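Local coordinates for surface protein VspA (Borrelia turicatae, PDB 1YJG), which is a variable surface lipoprotein of the outer membrane associated with neurotropism, and probably takes part in evading the host immune response through antigenic switching, at the interface of chains A and B. Coordinates in Å, arbitrary orientation; residue numbers count along the deposited sequence, not the author numbering. Chains: chain A/B, Surface protein VspA.

All three contacts belong to one two-fold symmetric interface of the VspA core. C-alpha centres of contacts 1 and 2 lie about 21 Å apart, of contacts 1 and 3 about 18 Å, of contacts 2 and 3 about 15 Å. Contact 2 packs helix 2-28 of chain A on helices 3-28 and 48-69 of chain B; helix 48-69 serves all three. Contacts 1 and 3 set strand 33-36 of one copy against helix 48-69 of the other, so Ile35, Ile51, Tyr55 and Gly104 recur with chains exchanged. Helix packing near the axis continues, towards one bundle end, into reciprocal hairpin docking, consistent with a dimer, unproven by the crystal alone.

Contact 1: the interface of chains A and B. Residues chain A 51, 55, 96-97, 100, 103-104; chain B 35-39.
Strand 33-36 of chain B runs extended through B:Ile35 and turns at B:Ala37 and B:Asn38 into B:Gly39, whose positive phi of 126° lets the hairpin fold back against A:Lys97. B:Ile35 carries most of chain B's side of the contact. Its CG1 stands anti to the carbonyl carbon (chi1 -64°) and the chain is extended beyond it, so the side chain crosses that of A:Ile51 obliquely and its tip methyl CD1 presses on CG2 of that residue at 3.4 Å, a tight fit. CD1 also meets A:Tyr55 CB at 3.9 Å, while the branch methyl CG2 faces A:Ala96 O at 3.7 Å. The strand backbone is held at both ends of the same residue: A:Thr100 OG1, anti to its own backbone N, donates to B:Ile35 O at 2.6 Å, in the carbonyl plane and on a lone pair, and water 1 joins B:Ile35 N (3.1 Å) to A:Leu103 O. A:Lys97 lies along the turn, bent at chi3, with CD 3.3 Å from B:Gly39 N; its aliphatic part does the touching. A:Tyr55 reaches the same glycine with OH, 3.6 Å from B:Gly39 CA. The site docks the hairpin of one copy among helices 48-69, 76-98 and 100-103 of its partner.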
loop_
_atom_site.group_PDB
_atom_site.type_symbol
_atom_site.label_atom_id
_atom_site.label_comp_id
_atom_site.label_asym_id
_atom_site.label_seq_id
_atom_site.Cartn_x
_atom_site.Cartn_y
_atom_site.Cartn_z
ATOM N N ILE A 51 13.114 -0.455 -4.562
ATOM C CA ILE A 51 12.951 -1.893 -4.386
ATOM C C ILE A 51 12.952 -2.184 -2.876
ATOM O O ILE A 51 12.253 -3.084 -2.426
ATOM C CB ILE A 51 14.038 -2.725 -5.086
ATOM C CG1 ILE A 51 14.302 -2.242 -6.516
ATOM C CG2 ILE A 51 13.644 -4.219 -5.105
ATOM C CD1 ILE A 51 13.068 -2.040 -7.371
ATOM N N TYR A 55 10.141 -4.188 -0.842
ATOM C CA TYR A 55 10.549 -5.261 0.047
ATOM C C TYR A 55 9.907 -5.072 1.431
ATOM O O TYR A 55 9.459 -6.038 2.028
ATOM C CB TYR A 55 12.076 -5.295 0.171
ATOM C CG TYR A 55 12.581 -6.439 1.004
ATOM C CD1 TYR A 55 12.962 -7.632 0.414
ATOM C CD2 TYR A 55 12.652 -6.339 2.388
ATOM C CE1 TYR A 55 13.406 -8.691 1.177
ATOM C CE2 TYR A 55 13.105 -7.397 3.161
ATOM C CZ TYR A 55 13.474 -8.569 2.549
ATOM O OH TYR A 55 13.917 -9.622 3.305
ATOM N N ALA A 96 14.483 -12.006 -3.247
ATOM C CA ALA A 96 15.058 -10.666 -3.301
ATOM C C ALA A 96 16.384 -10.614 -2.529
ATOM O O ALA A 96 17.389 -10.082 -3.023
ATOM C CB ALA A 96 14.075 -9.654 -2.763
ATOM N N LYS A 97 16.383 -11.189 -1.332
ATOM C CA LYS A 97 17.573 -11.228 -0.481
ATOM C C LYS A 97 18.714 -11.939 -1.197
ATOM O O LYS A 97 19.866 -11.511 -1.115
ATOM C CB LYS A 97 17.281 -11.936 0.844
ATOM C CG LYS A 97 16.585 -11.072 1.884
ATOM C CD LYS A 97 16.499 -11.777 3.251
ATOM C CE LYS A 97 15.532 -12.953 3.239
ATOM N NZ LYS A 97 15.144 -13.381 4.615
ATOM N N THR A 100 20.576 -9.775 -3.724
ATOM C CA THR A 100 21.103 -8.539 -3.135
ATOM C C THR A 100 22.173 -7.839 -3.974
ATOM O O THR A 100 22.238 -6.615 -3.984
ATOM C CB THR A 100 21.649 -8.784 -1.686
ATOM O OG1 THR A 100 22.244 -7.583 -1.185
ATOM C CG2 THR A 100 22.811 -9.788 -1.648
ATOM N N LEU A 103 20.007 -6.050 -6.660
ATOM C CA LEU A 103 18.977 -5.155 -6.129
ATOM C C LEU A 103 19.405 -4.147 -5.074
ATOM O O LEU A 103 18.695 -3.175 -4.843
ATOM C CB LEU A 103 17.824 -5.996 -5.552
ATOM C CG LEU A 103 17.150 -6.967 -6.520
ATOM C CD1 LEU A 103 16.036 -7.772 -5.823
ATOM C CD2 LEU A 103 16.595 -6.220 -7.718
ATOM N N GLY A 104 20.544 -4.379 -4.433
ATOM C CA GLY A 104 21.036 -3.485 -3.399
ATOM C C GLY A 104 22.213 -2.625 -3.817
ATOM O O GLY A 104 22.748 -1.894 -2.991
ATOM N N ILE B 35 18.513 -3.819 0.106
ATOM C CA ILE B 35 18.107 -5.192 0.311
ATOM C C ILE B 35 19.417 -5.953 0.433
ATOM O O ILE B 35 20.171 -6.067 -0.536
ATOM C CB ILE B 35 17.273 -5.719 -0.867
ATOM C CG1 ILE B 35 15.968 -4.926 -0.962
ATOM C CG2 ILE B 35 16.980 -7.215 -0.696
ATOM C CD1 ILE B 35 15.168 -5.226 -2.193
ATOM N N GLY B 36 19.703 -6.413 1.647
ATOM C CA GLY B 36 20.911 -7.168 1.941
ATOM C C GLY B 36 20.603 -8.650 1.921
ATOM O O GLY B 36 19.470 -9.038 1.660
ATOM N N ALA B 37 21.601 -9.474 2.227
ATOM C CA ALA B 37 21.436 -10.934 2.238
ATOM C C ALA B 37 20.502 -11.458 3.338
ATOM O O ALA B 37 19.972 -12.558 3.204
ATOM C CB ALA B 37 22.806 -11.629 2.338
ATOM N N ASN B 38 20.311 -10.685 4.407
ATOM C CA ASN B 38 19.438 -11.072 5.529
ATOM C C ASN B 38 18.248 -10.125 5.768
ATOM O O ASN B 38 17.570 -10.215 6.788
ATOM C CB ASN B 38 20.265 -11.178 6.813
ATOM C CG ASN B 38 21.249 -12.330 6.779
ATOM O OD1 ASN B 38 20.858 -13.499 6.731
ATOM N ND2 ASN B 38 22.537 -12.007 6.809
ATOM N N GLY B 39 17.981 -9.238 4.815
ATOM C CA GLY B 39 16.887 -8.286 4.930
ATOM C C GLY B 39 17.386 -6.874 4.726
ATOM O O GLY B 39 18.491 -6.678 4.229
HETATM O O HOH W 1 17.875 -2.449 -2.544
#

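Contact 2: the interface of chains A and B. Residues chain A 19-20, 23, 26-27; chain B 16, 19-20, 23, 57, 60.
In this helical-bundle lipoprotein of the Vsp family, the 2-28 helix of chain A packs on the 3-28 helix of chain B near the two-fold axis, and the same residues meet from both sides. The two Thr19 side chains meet methyl to methyl, A:Thr19 CG2 lying 3.6 Å from B:Thr19 CG2. In both threonines OG1 stands anti to the carbonyl carbon (chi1 -74° in A, -75° in B), which puts CG2 anti to the backbone N and sends that methyl into the contact. A:Thr19 OG1 donates to B:Asp16 OD2 at 2.8 Å, on the anti lone pair of the carboxylate, and the two side chains cross obliquely. A:Leu20 crosses B:Thr19 at about a right angle, its CD2 touching both B:Thr19 CG2 and B:Ser23 CB. Reciprocally, B:Leu20 CD2 reaches A:Ser23 CB at 3.5 Å. Each Ser23 turns OG into the crowded position between backbone N and carbonyl carbon, where it donates back to its own helix: A:Ser23 OG to A:Leu20 O at 2.6 Å, and B:Ser23 OG to B:Leu20 O at 2.7 Å, both on a lone pair. Water 2 bridges the two hydroxyls, 3.0 Å from A:Ser23 OG and 2.9 Å from B:Ser23 OG. Farther along, against helix 48-69 of chain B, A:Leu27 and B:Val57 lie side by side, pointing the same way, CD2 against CG2. A:Glu26, bent at chi2, lays its carboxylate carbon CD over B:Ala60 CB at 3.8 Å.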
loop_
_atom_site.group_PDB
_atom_site.type_symbol
_atom_site.label_atom_id
_atom_site.label_comp_id
_atom_site.label_asym_id
_atom_site.label_seq_id
_atom_site.Cartn_x
_atom_site.Cartn_y
_atom_site.Cartn_z
ATOM N N THR A 19 -4.627 -4.981 -0.787
ATOM C CA THR A 19 -4.277 -3.626 -1.196
ATOM C C THR A 19 -2.754 -3.444 -1.201
ATOM O O THR A 19 -2.200 -2.947 -2.183
ATOM C CB THR A 19 -4.933 -2.609 -0.284
ATOM O OG1 THR A 19 -6.339 -2.533 -0.592
ATOM C CG2 THR A 19 -4.391 -1.205 -0.552
ATOM N N LEU A 20 -2.087 -3.854 -0.120
ATOM C CA LEU A 20 -0.633 -3.734 -0.041
ATOM C C LEU A 20 0.073 -4.428 -1.230
ATOM O O LEU A 20 1.048 -3.904 -1.758
ATOM C CB LEU A 20 -0.107 -4.321 1.261
ATOM C CG LEU A 20 -0.423 -3.542 2.545
ATOM C CD1 LEU A 20 0.201 -4.241 3.727
ATOM C CD2 LEU A 20 0.084 -2.104 2.464
ATOM N N SER A 23 -0.415 -2.458 -4.258
ATOM C CA SER A 23 0.320 -1.199 -4.095
ATOM C C SER A 23 1.682 -1.301 -4.742
ATOM O O SER A 23 2.247 -0.289 -5.133
ATOM C CB SER A 23 0.435 -0.772 -2.614
ATOM O OG SER A 23 1.527 -1.365 -1.918
ATOM N N GLU A 26 1.831 0.216 -8.020
ATOM C CA GLU A 26 1.962 1.679 -7.986
ATOM C C GLU A 26 3.440 2.075 -7.814
ATOM O O GLU A 26 3.844 3.135 -8.272
ATOM C CB GLU A 26 1.096 2.320 -6.891
ATOM C CG GLU A 26 -0.400 1.964 -6.914
ATOM C CD GLU A 26 -1.131 2.303 -8.210
ATOM O OE1 GLU A 26 -2.273 1.826 -8.370
ATOM O OE2 GLU A 26 -0.601 3.055 -9.062
ATOM N N LEU A 27 4.226 1.223 -7.153
ATOM C CA LEU A 27 5.650 1.468 -6.937
ATOM C C LEU A 27 6.420 1.218 -8.226
ATOM O O LEU A 27 7.438 1.883 -8.495
ATOM C CB LEU A 27 6.201 0.558 -5.834
ATOM C CG LEU A 27 5.630 0.741 -4.427
ATOM C CD1 LEU A 27 6.299 -0.239 -3.479
ATOM C CD2 LEU A 27 5.793 2.179 -3.913
ATOM N N ASP B 16 -9.387 0.465 1.277
ATOM C CA ASP B 16 -8.376 0.389 0.230
ATOM C C ASP B 16 -7.491 1.639 0.296
ATOM O O ASP B 16 -6.280 1.546 0.465
ATOM C CB ASP B 16 -9.059 0.240 -1.134
ATOM C CG ASP B 16 -8.071 0.239 -2.299
ATOM O OD1 ASP B 16 -8.266 1.043 -3.234
ATOM O OD2 ASP B 16 -7.089 -0.522 -2.368
ATOM N N THR B 19 -5.406 1.793 3.697
ATOM C CA THR B 19 -4.229 0.925 3.715
ATOM C C THR B 19 -3.109 1.527 2.858
ATOM O O THR B 19 -1.939 1.422 3.200
ATOM C CB THR B 19 -4.616 -0.475 3.187
ATOM O OG1 THR B 19 -5.359 -1.176 4.194
ATOM C CG2 THR B 19 -3.376 -1.359 2.916
ATOM N N LEU B 20 -3.477 2.157 1.751
ATOM C CA LEU B 20 -2.498 2.770 0.860
ATOM C C LEU B 20 -1.737 3.914 1.569
ATOM O O LEU B 20 -0.516 4.060 1.406
ATOM C CB LEU B 20 -3.175 3.275 -0.415
ATOM C CG LEU B 20 -3.504 2.252 -1.509
ATOM C CD1 LEU B 20 -4.057 2.989 -2.720
ATOM C CD2 LEU B 20 -2.289 1.386 -1.952
ATOM N N SER B 23 0.582 2.525 4.042
ATOM C CA SER B 23 1.672 1.844 3.359
ATOM C C SER B 23 2.881 2.759 3.253
ATOM O O SER B 23 4.007 2.283 3.104
ATOM C CB SER B 23 1.248 1.311 1.967
ATOM O OG SER B 23 1.447 2.251 0.921
ATOM N N VAL B 57 1.993 6.241 -4.963
ATOM C CA VAL B 57 0.956 5.670 -4.106
ATOM C C VAL B 57 -0.069 6.729 -3.678
ATOM O O VAL B 57 -1.286 6.477 -3.687
ATOM C CB VAL B 57 1.574 4.992 -2.852
ATOM C CG1 VAL B 57 0.498 4.563 -1.870
ATOM C CG2 VAL B 57 2.446 3.787 -3.248
ATOM N N ALA B 60 -2.324 7.586 -6.381
ATOM C CA ALA B 60 -3.374 6.586 -6.540
ATOM C C ALA B 60 -4.481 6.852 -5.509
ATOM O O ALA B 60 -5.658 6.672 -5.790
ATOM C CB ALA B 60 -2.802 5.177 -6.384
HETATM O O HOH W 2 3.256 0.808 -0.901
#

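Contact 3: the interface of chains A and B. Residues chain A 30, 32-35, 40, 43, 45-47, 50; chain B 49, 51-53, 55-56, 104.
Polar contacts centre on B:Lys49, whose chain bends at chi2 and chi4 to bring its ammonium NZ among backbone carbonyls of chain A. NZ donates to A:Asp43 O at 2.5 Å and to A:Asp45 O at 2.8 Å, approaching each from above the carbonyl plane. A longer salt bridge joins NZ to A:Asp43 OD1 at 3.6 Å, the two side chains crossing at about a right angle; this carboxylate would favour a charged ammonium. A:Asn47 OD1 accepts a hydrogen bond from A:Gly32 N at 2.9 Å on a lone pair, tying the loop beside the lysine to the strand approach. B:Ser52 OG, anti to its carbonyl carbon (chi1 -67°), donates to A:Lys33 O at 2.8 Å, again from above the plane. Among packing contacts, B:Lys49 CG lies 3.3 Å from A:Asn47 OD1. A:Leu40 and B:Tyr55 slide past each other in opposite directions, with A:Leu40 CD2 at the ring carbon CD2, 3.8 Å away. A:Ala30 CB and A:Leu50 CD1 both rest on B:Gly53 CA, the former at 3.6 Å. The site sets the hairpin of strands 33-36 and 39-42 in chain A, with the loop that follows it, across the first turns of helix 48-69 of chain B.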
loop_
_atom_site.group_PDB
_atom_site.type_symbol
_atom_site.label_atom_id
_atom_site.label_comp_id
_atom_site.label_asym_id
_atom_site.label_seq_id
_atom_site.Cartn_x
_atom_site.Cartn_y
_atom_site.Cartn_z
ATOM N N ALA A 30 6.879 4.013 -10.583
ATOM C CA ALA A 30 7.890 4.990 -10.161
ATOM C C ALA A 30 9.311 4.602 -10.561
ATOM O O ALA A 30 10.251 5.358 -10.310
ATOM C CB ALA A 30 7.830 5.191 -8.668
ATOM N N GLY A 32 12.540 4.381 -12.448
ATOM C CA GLY A 32 13.166 5.286 -13.399
ATOM C C GLY A 32 12.416 6.592 -13.512
ATOM O O GLY A 32 12.295 7.143 -14.603
ATOM N N LYS A 33 11.886 7.059 -12.383
ATOM C CA LYS A 33 11.137 8.303 -12.317
ATOM C C LYS A 33 11.498 9.099 -11.064
ATOM O O LYS A 33 11.688 8.541 -9.974
ATOM C CB LYS A 33 9.619 8.052 -12.310
ATOM C CG LYS A 33 9.064 7.296 -13.518
ATOM C CD LYS A 33 8.764 8.229 -14.670
ATOM C CE LYS A 33 8.311 7.475 -15.912
ATOM N NZ LYS A 33 6.859 7.163 -15.831
ATOM N N LYS A 34 11.593 10.410 -11.240
ATOM C CA LYS A 34 11.899 11.331 -10.160
ATOM C C LYS A 34 10.668 12.200 -9.950
ATOM O O LYS A 34 9.813 12.286 -10.830
ATOM C CB LYS A 34 13.097 12.209 -10.527
ATOM C CG LYS A 34 12.880 13.163 -11.722
ATOM C CD LYS A 34 14.072 14.097 -11.913
ATOM C CE LYS A 34 13.719 15.312 -12.753
ATOM N NZ LYS A 34 14.818 15.710 -13.685
ATOM N N ILE A 35 10.558 12.825 -8.785
ATOM C CA ILE A 35 9.422 13.695 -8.535
ATOM C C ILE A 35 9.804 15.024 -9.179
ATOM O O ILE A 35 10.728 15.695 -8.718
ATOM C CB ILE A 35 9.138 13.853 -7.039
ATOM C CG1 ILE A 35 8.610 12.536 -6.467
ATOM C CG2 ILE A 35 8.132 14.978 -6.810
ATOM C CD1 ILE A 35 8.599 12.506 -4.951
ATOM N N LEU A 40 5.548 12.828 -11.719
ATOM C CA LEU A 40 6.632 11.904 -12.025
ATOM C C LEU A 40 7.200 12.135 -13.428
ATOM O O LEU A 40 6.473 12.148 -14.424
ATOM C CB LEU A 40 6.177 10.447 -11.865
ATOM C CG LEU A 40 5.837 9.986 -10.442
ATOM C CD1 LEU A 40 5.469 8.502 -10.443
ATOM C CD2 LEU A 40 6.979 10.259 -9.463
ATOM N N ASP A 43 13.621 9.771 -15.220
ATOM C CA ASP A 43 14.955 9.976 -14.659
ATOM C C ASP A 43 15.425 8.553 -14.323
ATOM O O ASP A 43 15.304 8.084 -13.194
ATOM C CB ASP A 43 14.903 10.881 -13.434
ATOM C CG ASP A 43 16.281 11.281 -12.943
ATOM O OD1 ASP A 43 16.532 11.198 -11.725
ATOM O OD2 ASP A 43 17.184 11.698 -13.701
ATOM N N ASP A 45 17.253 4.715 -13.918
ATOM C CA ASP A 45 18.071 3.958 -12.969
ATOM C C ASP A 45 18.086 4.424 -11.504
ATOM O O ASP A 45 17.191 5.142 -11.071
ATOM C CB ASP A 45 19.474 3.807 -13.556
ATOM C CG ASP A 45 19.445 3.440 -15.038
ATOM O OD1 ASP A 45 18.489 2.769 -15.483
ATOM O OD2 ASP A 45 20.330 3.782 -15.838
ATOM N N LYS A 46 19.072 3.958 -10.739
ATOM C CA LYS A 46 19.210 4.301 -9.322
ATOM C C LYS A 46 17.930 3.910 -8.555
ATOM O O LYS A 46 17.463 4.643 -7.678
ATOM C CB LYS A 46 19.530 5.794 -9.131
ATOM C CG LYS A 46 20.597 6.359 -10.076
ATOM C CD LYS A 46 20.081 7.619 -10.776
ATOM C CE LYS A 46 21.126 8.240 -11.700
ATOM N NZ LYS A 46 21.702 9.506 -11.142
ATOM N N ASN A 47 17.402 2.726 -8.860
ATOM C CA ASN A 47 16.165 2.227 -8.244
ATOM C C ASN A 47 16.272 1.407 -6.959
ATOM O O ASN A 47 15.245 1.051 -6.388
ATOM C CB ASN A 47 15.400 1.389 -9.277
ATOM C CG ASN A 47 14.970 2.194 -10.470
ATOM O OD1 ASN A 47 14.084 3.037 -10.363
ATOM N ND2 ASN A 47 15.591 1.946 -11.616
ATOM N N LEU A 50 13.829 2.113 -4.015
ATOM C CA LEU A 50 12.429 1.892 -4.358
ATOM C C LEU A 50 12.159 0.391 -4.164
ATOM O O LEU A 50 11.109 0.012 -3.640
ATOM C CB LEU A 50 12.131 2.340 -5.795
ATOM C CG LEU A 50 10.755 1.995 -6.366
ATOM C CD1 LEU A 50 9.634 2.636 -5.537
ATOM C CD2 LEU A 50 10.663 2.397 -7.834
ATOM N N LYS B 49 14.202 7.692 -5.725
ATOM C CA LYS B 49 13.268 6.704 -6.259
ATOM C C LYS B 49 12.246 6.168 -5.244
ATOM O O LYS B 49 11.126 5.848 -5.615
ATOM C CB LYS B 49 14.030 5.582 -6.976
ATOM C CG LYS B 49 14.150 5.793 -8.480
ATOM C CD LYS B 49 14.932 7.051 -8.835
ATOM C CE LYS B 49 14.844 7.369 -10.326
ATOM N NZ LYS B 49 16.167 7.706 -10.903
ATOM N N ILE B 51 11.027 7.930 -2.718
ATOM C CA ILE B 51 10.063 9.011 -2.534
ATOM C C ILE B 51 9.130 9.056 -3.743
ATOM O O ILE B 51 7.945 9.349 -3.598
ATOM C CB ILE B 51 10.721 10.392 -2.303
ATOM C CG1 ILE B 51 11.888 10.324 -1.305
ATOM C CG2 ILE B 51 9.677 11.361 -1.762
ATOM C CD1 ILE B 51 11.583 9.583 -0.017
ATOM N N SER B 52 9.662 8.770 -4.929
ATOM C CA SER B 52 8.858 8.748 -6.137
ATOM C C SER B 52 7.809 7.652 -5.994
ATOM O O SER B 52 6.696 7.777 -6.498
ATOM C CB SER B 52 9.725 8.449 -7.361
ATOM O OG SER B 52 10.611 9.515 -7.613
ATOM N N GLY B 53 8.194 6.561 -5.328
ATOM C CA GLY B 53 7.310 5.426 -5.093
ATOM C C GLY B 53 6.154 5.852 -4.210
ATOM O O GLY B 53 5.009 5.543 -4.497
ATOM N N TYR B 55 5.149 8.881 -3.866
ATOM C CA TYR B 55 4.385 9.872 -4.631
ATOM C C TYR B 55 3.335 9.146 -5.478
ATOM O O TYR B 55 2.160 9.519 -5.497
ATOM C CB TYR B 55 5.305 10.719 -5.518
ATOM C CG TYR B 55 4.573 11.821 -6.260
ATOM C CD1 TYR B 55 4.483 13.103 -5.728
ATOM C CD2 TYR B 55 3.958 11.575 -7.484
ATOM C CE1 TYR B 55 3.803 14.109 -6.398
ATOM C CE2 TYR B 55 3.278 12.569 -8.157
ATOM C CZ TYR B 55 3.204 13.832 -7.611
ATOM O OH TYR B 55 2.521 14.821 -8.268
ATOM N N SER B 56 3.766 8.085 -6.144
ATOM C CA SER B 56 2.896 7.273 -6.987
ATOM C C SER B 56 1.721 6.703 -6.180
ATOM O O SER B 56 0.592 6.718 -6.644
ATOM C CB SER B 56 3.702 6.133 -7.606
ATOM O OG SER B 56 2.908 5.331 -8.443
ATOM N N GLY B 104 13.871 15.133 -6.051
ATOM C CA GLY B 104 14.176 14.507 -7.329
ATOM C C GLY B 104 15.647 14.607 -7.735
ATOM O O GLY B 104 15.993 14.377 -8.898
#